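Local coordinates for FAD dependent oxidoreductase domain-containing protein (Deinococcus radiodurans R1, PDB 3C4N) that is of unproven function but binds ADP and is probably an FAD-dependent oxidoreductase with a Rossmann-type dinucleotide-binding fold, at residues Trp349-Gly354 / Leu372-Pro377; Pro289-Arg294 / Gly355-Pro360; Ala88-Ala93 / Ala379-Leu384. All blocks are in the same frame, centred on the assembly; numbering follows the deposited sequence.

Interaction 1 of 3, residues Trp349-Gly354 / Leu372-Pro377; sequences WLALPG and LLLGGP
Ala351 and Gly376 bring the two backbones closest together, their CA atoms 5.1 Å apart, where the end of strand 347-352 passes over the turn that follows strand 370-374. The touching parts run 114° apart, and the contact is one of side chains and carbonyls packed across a crossing, not of strand pairing.

The polar component is a carbonyl set against C-H groups. Ala351 O lies 3.4 Å from Gly376 CA in a CA-H...O contact with an angle of 133° at the hydrogen, and the same oxygen is 3.5 Å from Pro377 CD. Gly376 has a positive phi, and at its backbone angles a CB would press on the preceding carbonyl oxygen; glycine therefore suits both this turn and the close approach of Ala351 O and the Pro353 ring.

The apolar component falls into two groups. In the first, Leu374 turns toward 349-354: its CG meets Ala351 CB at 4.2 Å, and Leu374 CD2 lies against Pro353, 4.0 Å from Pro353 CA, with Pro353 CB almost as near. In the second, Leu352 CB points away from 372-377, yet Leu352 CD1 returns to touch Pro377 CG at 3.9 Å, the two side chains crossing at about a right angle. Leu350 CD2 approaches the backbone N of Pro377 more distantly.

The site is mostly buried and borders the nucleotide pocket: the nearest atoms of Gly375 and the bound ADP are about 4 Å apart, as are those of the side chains of Leu350 and Ala78, an ADP-binding residue. Strand 347-352 pairs with strand 251-260 in one mixed sheet, while strand 370-374 lies between strands 227-230 and 362-367 in the other, so the contact brings the two sheets together beside the ADP.

Interaction 2 of 3, residues Pro289-Arg294 / Gly355-Pro360; sequences PAIHHR and GRPDAP
Pro357 packs against the backbone and the branched carbon of Ile291, and this is the tight part of the contact. Pro357 CB sits 3.3 Å from Ile291 O and 4.1 Å from Ile291 CB, and Ile291 CG2 is equally near; the two side chains cross obliquely. Ile291 CG2 is anti to the backbone N, whereas CG1 and the end of the chain lead away from the proline. Next along, Pro357 CG rests 4.0 Å from His293 CA. The ring is presented by a type I beta turn from Arg356 to Ala359, closed by the bond from Ala359 N to Arg356 O.

The exposed side is looser. Arg294, extended from CG to NE, brings NH1 only to 4.2 Å from Gly355 O. His293 ND1 instead donates to Arg294 O within its own segment at 3.0 Å, and across the turn Arg356 forms a salt bridge with Asp358. His292 points away, its NE2 bonded to Asp320 OD2.

Beneath this surface pair runs strand 347-352, whose Leu352 touches both Pro357 and Arg294, while Ile291 leans on Ala253 and Arg255 of strand 251-260 and Asp320 belongs to helix 315-324.

Interaction 3 of 3, residues Ala88-Ala93 / Ala379-Leu384; sequences AQDIPA and ADTLGL
Thr381 and Leu382, in the first turn of helix 379-398, meet the loop residues Asp90, Ile91 and Pro92. This helix follows the last strand of a Rossmann-type nucleotide-binding fold, strand 370-374, and the loop 88-93 links strand 85-86 to helix 96-107; the contact is thus helix against loop, with the CA atoms of Asp90 and Thr381 6.5 Å apart.

Thr381 can be followed outward. Its CB is 4.1 Å from Asp90 CB, the two side chains crossing at about a right angle. From there the branches part. The methyl CG2, anti to the backbone N, packs against Ile91 CG1 at 3.9 Å. The hydroxyl OG1, beside the backbone N (chi1 -58°), stands 3.5 Å from Asp90 CB and engages a water, and it accepts a weak hydrogen bond from Thr87 N.

Leu382 adds a second carbon-to-carbon contact. Its CD1 meets Pro92 CD tip to tip at 3.7 Å, and it lies more loosely near Asp90 O. Ala99 of helix 96-107 touches both Leu382 and Ile91, so the loop and the helix it leads into both bear on this side of helix 379-398.

Asp90 OD1 is held in a salt bridge with Arg272 NH1, and Asp380 of the helix forms another with Arg46 NH1. These two cations probably ease any repulsion between the nearby carboxylates. At the polar edge, one water bridges the segments: it is hydrogen-bonded to Asp90 OD2 at 2.6 Å and to Thr381 OG1 at 3.1 Å.

The three contacts lie within one chain, their centres 10 to 14 Å apart. Interactions 1 and 2 share the run that leaves strand 347-352 and alternate along the sequence; they touch directly, Leu352 CG and Pro377 CG both packing on Pro357. Interaction 3 encloses both in the sequence, since 88-93 comes first and 379-384 last. It adjoins interaction 1 through the step from strand 370-374 into helix 379-398, and meets interaction 2 where Pro360 CB touches Leu382 CD1. The crossing beside the ADP is thus continuous with the surface turn at 355-360, which in turn reaches the final helix.

Interaction 1 of 3, residues Trp349-Gly354 / Leu372-Pro377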
loop_
_atom_site.group_PDB
_atom_site.type_symbol
_atom_site.label_atom_id
_atom_site.label_comp_id
_atom_site.label_asym_id
_atom_site.label_seq_id
_atom_site.Cartn_x
_atom_site.Cartn_y
_atom_site.Cartn_z
ATOM N N TRP A 349 -5.497 12.488 -18.834
ATOM C CA TRP A 349 -4.647 12.354 -20.010
ATOM C C TRP A 349 -4.443 10.879 -20.349
ATOM O O TRP A 349 -4.060 10.082 -19.490
ATOM C CB TRP A 349 -3.282 13.014 -19.780
ATOM C CG TRP A 349 -3.312 14.507 -19.785
ATOM C CD1 TRP A 349 -3.475 15.336 -18.707
ATOM C CD2 TRP A 349 -3.155 15.357 -20.925
ATOM N NE1 TRP A 349 -3.422 16.648 -19.109
ATOM C CE2 TRP A 349 -3.227 16.690 -20.465
ATOM C CE3 TRP A 349 -2.958 15.121 -22.290
ATOM C CZ2 TRP A 349 -3.107 17.789 -21.328
ATOM C CZ3 TRP A 349 -2.838 16.216 -23.152
ATOM C CH2 TRP A 349 -2.913 17.530 -22.666
ATOM N N LEU A 350 -4.714 10.518 -21.597
ATOM C CA LEU A 350 -4.531 9.143 -22.038
ATOM C C LEU A 350 -3.419 9.083 -23.058
ATOM O O LEU A 350 -3.288 9.970 -23.906
ATOM C CB LEU A 350 -5.805 8.567 -22.663
ATOM C CG LEU A 350 -6.931 8.124 -21.709
ATOM C CD1 LEU A 350 -7.664 9.350 -21.175
ATOM C CD2 LEU A 350 -7.905 7.227 -22.471
ATOM N N ALA A 351 -2.596 8.045 -22.959
ATOM C CA ALA A 351 -1.513 7.877 -23.904
ATOM C C ALA A 351 -2.107 7.425 -25.219
ATOM O O ALA A 351 -3.139 6.754 -25.259
ATOM C CB ALA A 351 -0.509 6.840 -23.403
ATOM N N LEU A 352 -1.441 7.830 -26.289
ATOM C CA LEU A 352 -1.810 7.484 -27.641
ATOM C C LEU A 352 -0.565 6.818 -28.214
ATOM O O LEU A 352 0.430 7.483 -28.516
ATOM C CB LEU A 352 -2.166 8.743 -28.426
ATOM C CG LEU A 352 -3.659 8.879 -28.709
ATOM C CD1 LEU A 352 -4.449 8.733 -27.420
ATOM C CD2 LEU A 352 -3.938 10.212 -29.369
ATOM N N PRO A 353 -0.588 5.483 -28.327
ATOM C CA PRO A 353 0.585 4.801 -28.869
ATOM C C PRO A 353 0.820 5.258 -30.313
ATOM O O PRO A 353 -0.111 5.311 -31.121
ATOM C CB PRO A 353 0.201 3.323 -28.769
ATOM C CG PRO A 353 -0.833 3.287 -27.653
ATOM C CD PRO A 353 -1.638 4.520 -27.943
ATOM N N GLY A 354 2.067 5.597 -30.624
ATOM C CA GLY A 354 2.399 6.055 -31.961
ATOM C C GLY A 354 1.650 7.323 -32.340
ATOM O O GLY A 354 1.704 7.745 -33.487
ATOM N N LEU A 372 8.542 0.102 -21.907
ATOM C CA LEU A 372 7.532 1.150 -21.870
ATOM C C LEU A 372 6.164 0.510 -22.135
ATOM O O LEU A 372 5.895 0.035 -23.237
ATOM C CB LEU A 372 7.840 2.226 -22.918
ATOM C CG LEU A 372 6.754 3.285 -23.160
ATOM C CD1 LEU A 372 6.491 4.086 -21.893
ATOM C CD2 LEU A 372 7.209 4.206 -24.276
ATOM N N LEU A 373 5.317 0.502 -21.107
ATOM C CA LEU A 373 3.977 -0.080 -21.162
ATOM C C LEU A 373 2.949 0.994 -21.451
ATOM O O LEU A 373 2.846 1.976 -20.720
ATOM C CB LEU A 373 3.643 -0.739 -19.816
ATOM C CG LEU A 373 2.302 -1.460 -19.600
ATOM C CD1 LEU A 373 2.065 -2.447 -20.732
ATOM C CD2 LEU A 373 2.315 -2.187 -18.253
ATOM N N LEU A 374 2.189 0.803 -22.516
ATOM C CA LEU A 374 1.162 1.759 -22.884
ATOM C C LEU A 374 -0.194 1.071 -22.920
ATOM O O LEU A 374 -0.320 -0.059 -23.409
ATOM C CB LEU A 374 1.482 2.366 -24.255
ATOM C CG LEU A 374 2.164 3.741 -24.325
ATOM C CD1 LEU A 374 3.109 3.927 -23.178
ATOM C CD2 LEU A 374 2.877 3.899 -25.664
ATOM N N GLY A 375 -1.192 1.765 -22.380
ATOM C CA GLY A 375 -2.563 1.286 -22.357
ATOM C C GLY A 375 -3.278 1.959 -23.514
ATOM O O GLY A 375 -3.251 1.439 -24.624
ATOM N N GLY A 376 -3.905 3.112 -23.277
ATOM C CA GLY A 376 -4.580 3.813 -24.363
ATOM C C GLY A 376 -6.090 3.640 -24.482
ATOM O O GLY A 376 -6.690 2.865 -23.734
ATOM N N PRO A 377 -6.727 4.334 -25.445
ATOM C CA PRO A 377 -8.178 4.293 -25.696
ATOM C C PRO A 377 -8.817 2.912 -25.841
ATOM O O PRO A 377 -10.041 2.785 -25.782
ATOM C CB PRO A 377 -8.341 5.142 -26.964
ATOM C CG PRO A 377 -7.228 6.126 -26.849
ATOM C CD PRO A 377 -6.066 5.257 -26.387
#

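Interaction 2 of 3, residues Pro289-Arg294 / Gly355-Pro360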
loop_
_atom_site.group_PDB
_atom_site.type_symbol
_atom_site.label_atom_id
_atom_site.label_comp_id
_atom_site.label_asym_id
_atom_site.label_seq_id
_atom_site.Cartn_x
_atom_site.Cartn_y
_atom_site.Cartn_z
ATOM N N PRO A 289 -16.187 11.040 -25.024
ATOM C CA PRO A 289 -15.886 11.667 -26.314
ATOM C C PRO A 289 -14.918 10.871 -27.178
ATOM O O PRO A 289 -14.165 10.024 -26.692
ATOM C CB PRO A 289 -15.305 13.031 -25.923
ATOM C CG PRO A 289 -15.888 13.285 -24.570
ATOM C CD PRO A 289 -15.783 11.921 -23.920
ATOM N N ALA A 290 -14.955 11.147 -28.473
ATOM C CA ALA A 290 -14.066 10.480 -29.395
ATOM C C ALA A 290 -12.779 11.299 -29.402
ATOM O O ALA A 290 -12.787 12.489 -29.075
ATOM C CB ALA A 290 -14.685 10.448 -30.780
ATOM N N ILE A 291 -11.673 10.648 -29.736
ATOM C CA ILE A 291 -10.388 11.326 -29.820
ATOM C C ILE A 291 -10.114 11.438 -31.313
ATOM O O ILE A 291 -9.849 10.437 -31.983
ATOM C CB ILE A 291 -9.253 10.512 -29.159
ATOM C CG1 ILE A 291 -9.664 10.079 -27.748
ATOM C CG2 ILE A 291 -7.972 11.357 -29.091
ATOM C CD1 ILE A 291 -9.972 11.220 -26.801
ATOM N N HIS A 292 -10.206 12.657 -31.831
ATOM C CA HIS A 292 -9.987 12.903 -33.246
ATOM C C HIS A 292 -8.516 13.006 -33.563
ATOM O O HIS A 292 -8.085 12.633 -34.653
ATOM C CB HIS A 292 -10.688 14.191 -33.657
ATOM C CG HIS A 292 -12.154 14.183 -33.378
ATOM N ND1 HIS A 292 -13.009 13.259 -33.937
ATOM C CD2 HIS A 292 -12.913 14.971 -32.582
ATOM C CE1 HIS A 292 -14.235 13.477 -33.495
ATOM N NE2 HIS A 292 -14.204 14.510 -32.671
ATOM N N HIS A 293 -7.749 13.496 -32.596
ATOM C CA HIS A 293 -6.318 13.663 -32.787
ATOM C C HIS A 293 -5.595 13.852 -31.461
ATOM O O HIS A 293 -6.226 14.031 -30.425
ATOM C CB HIS A 293 -6.073 14.881 -33.676
ATOM C CG HIS A 293 -6.654 16.144 -33.124
ATOM N ND1 HIS A 293 -6.147 16.766 -32.004
ATOM C CD2 HIS A 293 -7.726 16.876 -33.506
ATOM C CE1 HIS A 293 -6.880 17.827 -31.719
ATOM N NE2 HIS A 293 -7.846 17.917 -32.616
ATOM N N ARG A 294 -4.268 13.817 -31.509
ATOM C CA ARG A 294 -3.460 13.994 -30.313
ATOM C C ARG A 294 -3.336 15.476 -29.962
ATOM O O ARG A 294 -3.427 16.338 -30.834
ATOM C CB ARG A 294 -2.061 13.411 -30.518
ATOM C CG ARG A 294 -1.244 14.134 -31.570
ATOM C CD ARG A 294 0.236 13.812 -31.443
ATOM N NE ARG A 294 1.016 14.450 -32.502
ATOM C CZ ARG A 294 0.867 14.191 -33.797
ATOM N NH1 ARG A 294 -0.032 13.303 -34.199
ATOM N NH2 ARG A 294 1.616 14.818 -34.688
ATOM N N GLY A 355 0.952 7.926 -31.384
ATOM C CA GLY A 355 0.209 9.137 -31.666
ATOM C C GLY A 355 -1.110 8.879 -32.363
ATOM O O GLY A 355 -1.805 9.819 -32.741
ATOM N N ARG A 356 -1.451 7.604 -32.532
ATOM C CA ARG A 356 -2.690 7.189 -33.193
ATOM C C ARG A 356 -3.827 6.946 -32.204
ATOM O O ARG A 356 -3.765 6.025 -31.384
ATOM C CB ARG A 356 -2.444 5.918 -34.005
ATOM C CG ARG A 356 -1.845 6.159 -35.376
ATOM C CD ARG A 356 -1.337 4.871 -36.002
ATOM N NE ARG A 356 -2.291 3.765 -35.928
ATOM C CZ ARG A 356 -3.506 3.772 -36.467
ATOM N NH1 ARG A 356 -3.940 4.838 -37.129
ATOM N NH2 ARG A 356 -4.278 2.699 -36.352
ATOM N N PRO A 357 -4.896 7.758 -32.289
ATOM C CA PRO A 357 -6.073 7.681 -31.420
ATOM C C PRO A 357 -6.722 6.304 -31.329
ATOM O O PRO A 357 -7.401 5.989 -30.348
ATOM C CB PRO A 357 -7.023 8.706 -32.037
ATOM C CG PRO A 357 -6.098 9.701 -32.641
ATOM C CD PRO A 357 -5.077 8.811 -33.302
ATOM N N ASP A 358 -6.511 5.492 -32.359
ATOM C CA ASP A 358 -7.086 4.153 -32.430
ATOM C C ASP A 358 -6.054 3.027 -32.293
ATOM O O ASP A 358 -6.312 1.885 -32.682
ATOM C CB ASP A 358 -7.839 4.008 -33.755
ATOM C CG ASP A 358 -6.920 4.141 -34.965
ATOM O OD1 ASP A 358 -5.938 4.913 -34.885
ATOM O OD2 ASP A 358 -7.186 3.484 -35.997
ATOM N N ALA A 359 -4.884 3.344 -31.752
ATOM C CA ALA A 359 -3.849 2.329 -31.581
ATOM C C ALA A 359 -4.104 1.583 -30.275
ATOM O O ALA A 359 -4.498 2.180 -29.281
ATOM C CB ALA A 359 -2.458 2.981 -31.564
ATOM N N PRO A 360 -3.857 0.269 -30.255
ATOM C CA PRO A 360 -4.064 -0.571 -29.073
ATOM C C PRO A 360 -2.949 -0.513 -28.027
ATOM O O PRO A 360 -1.930 0.155 -28.221
ATOM C CB PRO A 360 -4.164 -1.958 -29.688
ATOM C CG PRO A 360 -3.074 -1.891 -30.720
ATOM C CD PRO A 360 -3.341 -0.544 -31.377
#

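Interaction 3 of 3, residues Ala88-Ala93 / Ala379-Leu384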
loop_
_atom_site.group_PDB
_atom_site.type_symbol
_atom_site.label_atom_id
_atom_site.label_comp_id
_atom_site.label_asym_id
_atom_site.label_seq_id
_atom_site.Cartn_x
_atom_site.Cartn_y
_atom_site.Cartn_z
ATOM N N ALA A 88 -16.317 -6.255 -28.634
ATOM C CA ALA A 88 -15.678 -6.858 -29.799
ATOM C C ALA A 88 -15.470 -5.825 -30.899
ATOM O O ALA A 88 -14.774 -6.090 -31.878
ATOM C CB ALA A 88 -16.526 -8.018 -30.322
ATOM N N GLN A 89 -16.060 -4.644 -30.741
ATOM C CA GLN A 89 -15.907 -3.603 -31.763
ATOM C C GLN A 89 -14.647 -2.782 -31.534
ATOM O O GLN A 89 -14.294 -1.929 -32.344
ATOM C CB GLN A 89 -17.141 -2.688 -31.793
ATOM C CG GLN A 89 -18.407 -3.402 -32.262
ATOM C CD GLN A 89 -19.649 -2.540 -32.178
ATOM O OE1 GLN A 89 -20.764 -3.009 -32.435
ATOM N NE2 GLN A 89 -19.470 -1.272 -31.819
ATOM N N ASP A 90 -13.968 -3.037 -30.424
ATOM C CA ASP A 90 -12.747 -2.310 -30.149
ATOM C C ASP A 90 -11.538 -3.198 -30.366
ATOM O O ASP A 90 -10.451 -2.908 -29.874
ATOM C CB ASP A 90 -12.744 -1.774 -28.722
ATOM C CG ASP A 90 -13.607 -0.541 -28.561
ATOM O OD1 ASP A 90 -14.137 -0.034 -29.582
ATOM O OD2 ASP A 90 -13.741 -0.072 -27.407
ATOM N N ILE A 91 -11.732 -4.280 -31.112
ATOM C CA ILE A 91 -10.649 -5.204 -31.402
ATOM C C ILE A 91 -10.083 -4.932 -32.794
ATOM O O ILE A 91 -10.759 -5.144 -33.796
ATOM C CB ILE A 91 -11.131 -6.668 -31.380
ATOM C CG1 ILE A 91 -11.789 -6.998 -30.035
ATOM C CG2 ILE A 91 -9.946 -7.603 -31.653
ATOM C CD1 ILE A 91 -12.465 -8.366 -29.994
ATOM N N PRO A 92 -8.843 -4.432 -32.872
ATOM C CA PRO A 92 -8.253 -4.168 -34.186
ATOM C C PRO A 92 -8.004 -5.541 -34.807
ATOM O O PRO A 92 -8.028 -6.547 -34.096
ATOM C CB PRO A 92 -6.941 -3.461 -33.846
ATOM C CG PRO A 92 -7.257 -2.749 -32.572
ATOM C CD PRO A 92 -8.047 -3.801 -31.806
ATOM N N ALA A 93 -7.758 -5.588 -36.115
ATOM C CA ALA A 93 -7.514 -6.852 -36.804
ATOM C C ALA A 93 -6.224 -7.504 -36.331
ATOM O O ALA A 93 -5.164 -6.880 -36.352
ATOM C CB ALA A 93 -7.459 -6.624 -38.304
ATOM N N ALA A 379 -7.654 0.245 -23.939
ATOM C CA ALA A 379 -7.269 -0.509 -22.754
ATOM C C ALA A 379 -8.390 -1.338 -22.115
ATOM O O ALA A 379 -8.120 -2.367 -21.497
ATOM C CB ALA A 379 -6.651 0.418 -21.718
ATOM N N ASP A 380 -9.638 -0.913 -22.250
ATOM C CA ASP A 380 -10.715 -1.690 -21.655
ATOM C C ASP A 380 -10.880 -3.055 -22.344
ATOM O O ASP A 380 -11.292 -4.027 -21.709
ATOM C CB ASP A 380 -12.037 -0.894 -21.673
ATOM C CG ASP A 380 -11.965 0.400 -20.823
ATOM O OD1 ASP A 380 -11.443 0.347 -19.676
ATOM O OD2 ASP A 380 -12.443 1.459 -21.304
ATOM N N THR A 381 -10.536 -3.144 -23.625
ATOM C CA THR A 381 -10.673 -4.418 -24.335
ATOM C C THR A 381 -9.376 -5.217 -24.446
ATOM O O THR A 381 -9.408 -6.442 -24.549
ATOM C CB THR A 381 -11.215 -4.203 -25.767
ATOM O OG1 THR A 381 -12.482 -3.536 -25.708
ATOM C CG2 THR A 381 -11.388 -5.545 -26.487
ATOM N N LEU A 382 -8.244 -4.521 -24.400
ATOM C CA LEU A 382 -6.941 -5.155 -24.571
ATOM C C LEU A 382 -5.878 -4.880 -23.493
ATOM O O LEU A 382 -4.755 -5.369 -23.610
ATOM C CB LEU A 382 -6.378 -4.707 -25.923
ATOM C CG LEU A 382 -7.307 -4.809 -27.142
ATOM C CD1 LEU A 382 -6.753 -3.989 -28.300
ATOM C CD2 LEU A 382 -7.474 -6.252 -27.536
ATOM N N GLY A 383 -6.216 -4.109 -22.460
ATOM C CA GLY A 383 -5.248 -3.759 -21.422
ATOM C C GLY A 383 -4.522 -4.865 -20.666
ATOM O O GLY A 383 -3.296 -4.893 -20.647
ATOM N N LEU A 384 -5.262 -5.763 -20.022
ATOM C CA LEU A 384 -4.646 -6.850 -19.269
ATOM C C LEU A 384 -3.678 -7.659 -20.127
ATOM O O LEU A 384 -2.543 -7.897 -19.729
ATOM C CB LEU A 384 -5.720 -7.781 -18.687
ATOM C CG LEU A 384 -6.592 -7.197 -17.567
ATOM C CD1 LEU A 384 -7.754 -8.151 -17.195
ATOM C CD2 LEU A 384 -5.702 -6.957 -16.361
HETATM O O HOH W 1 -12.681 -0.529 -25.103
#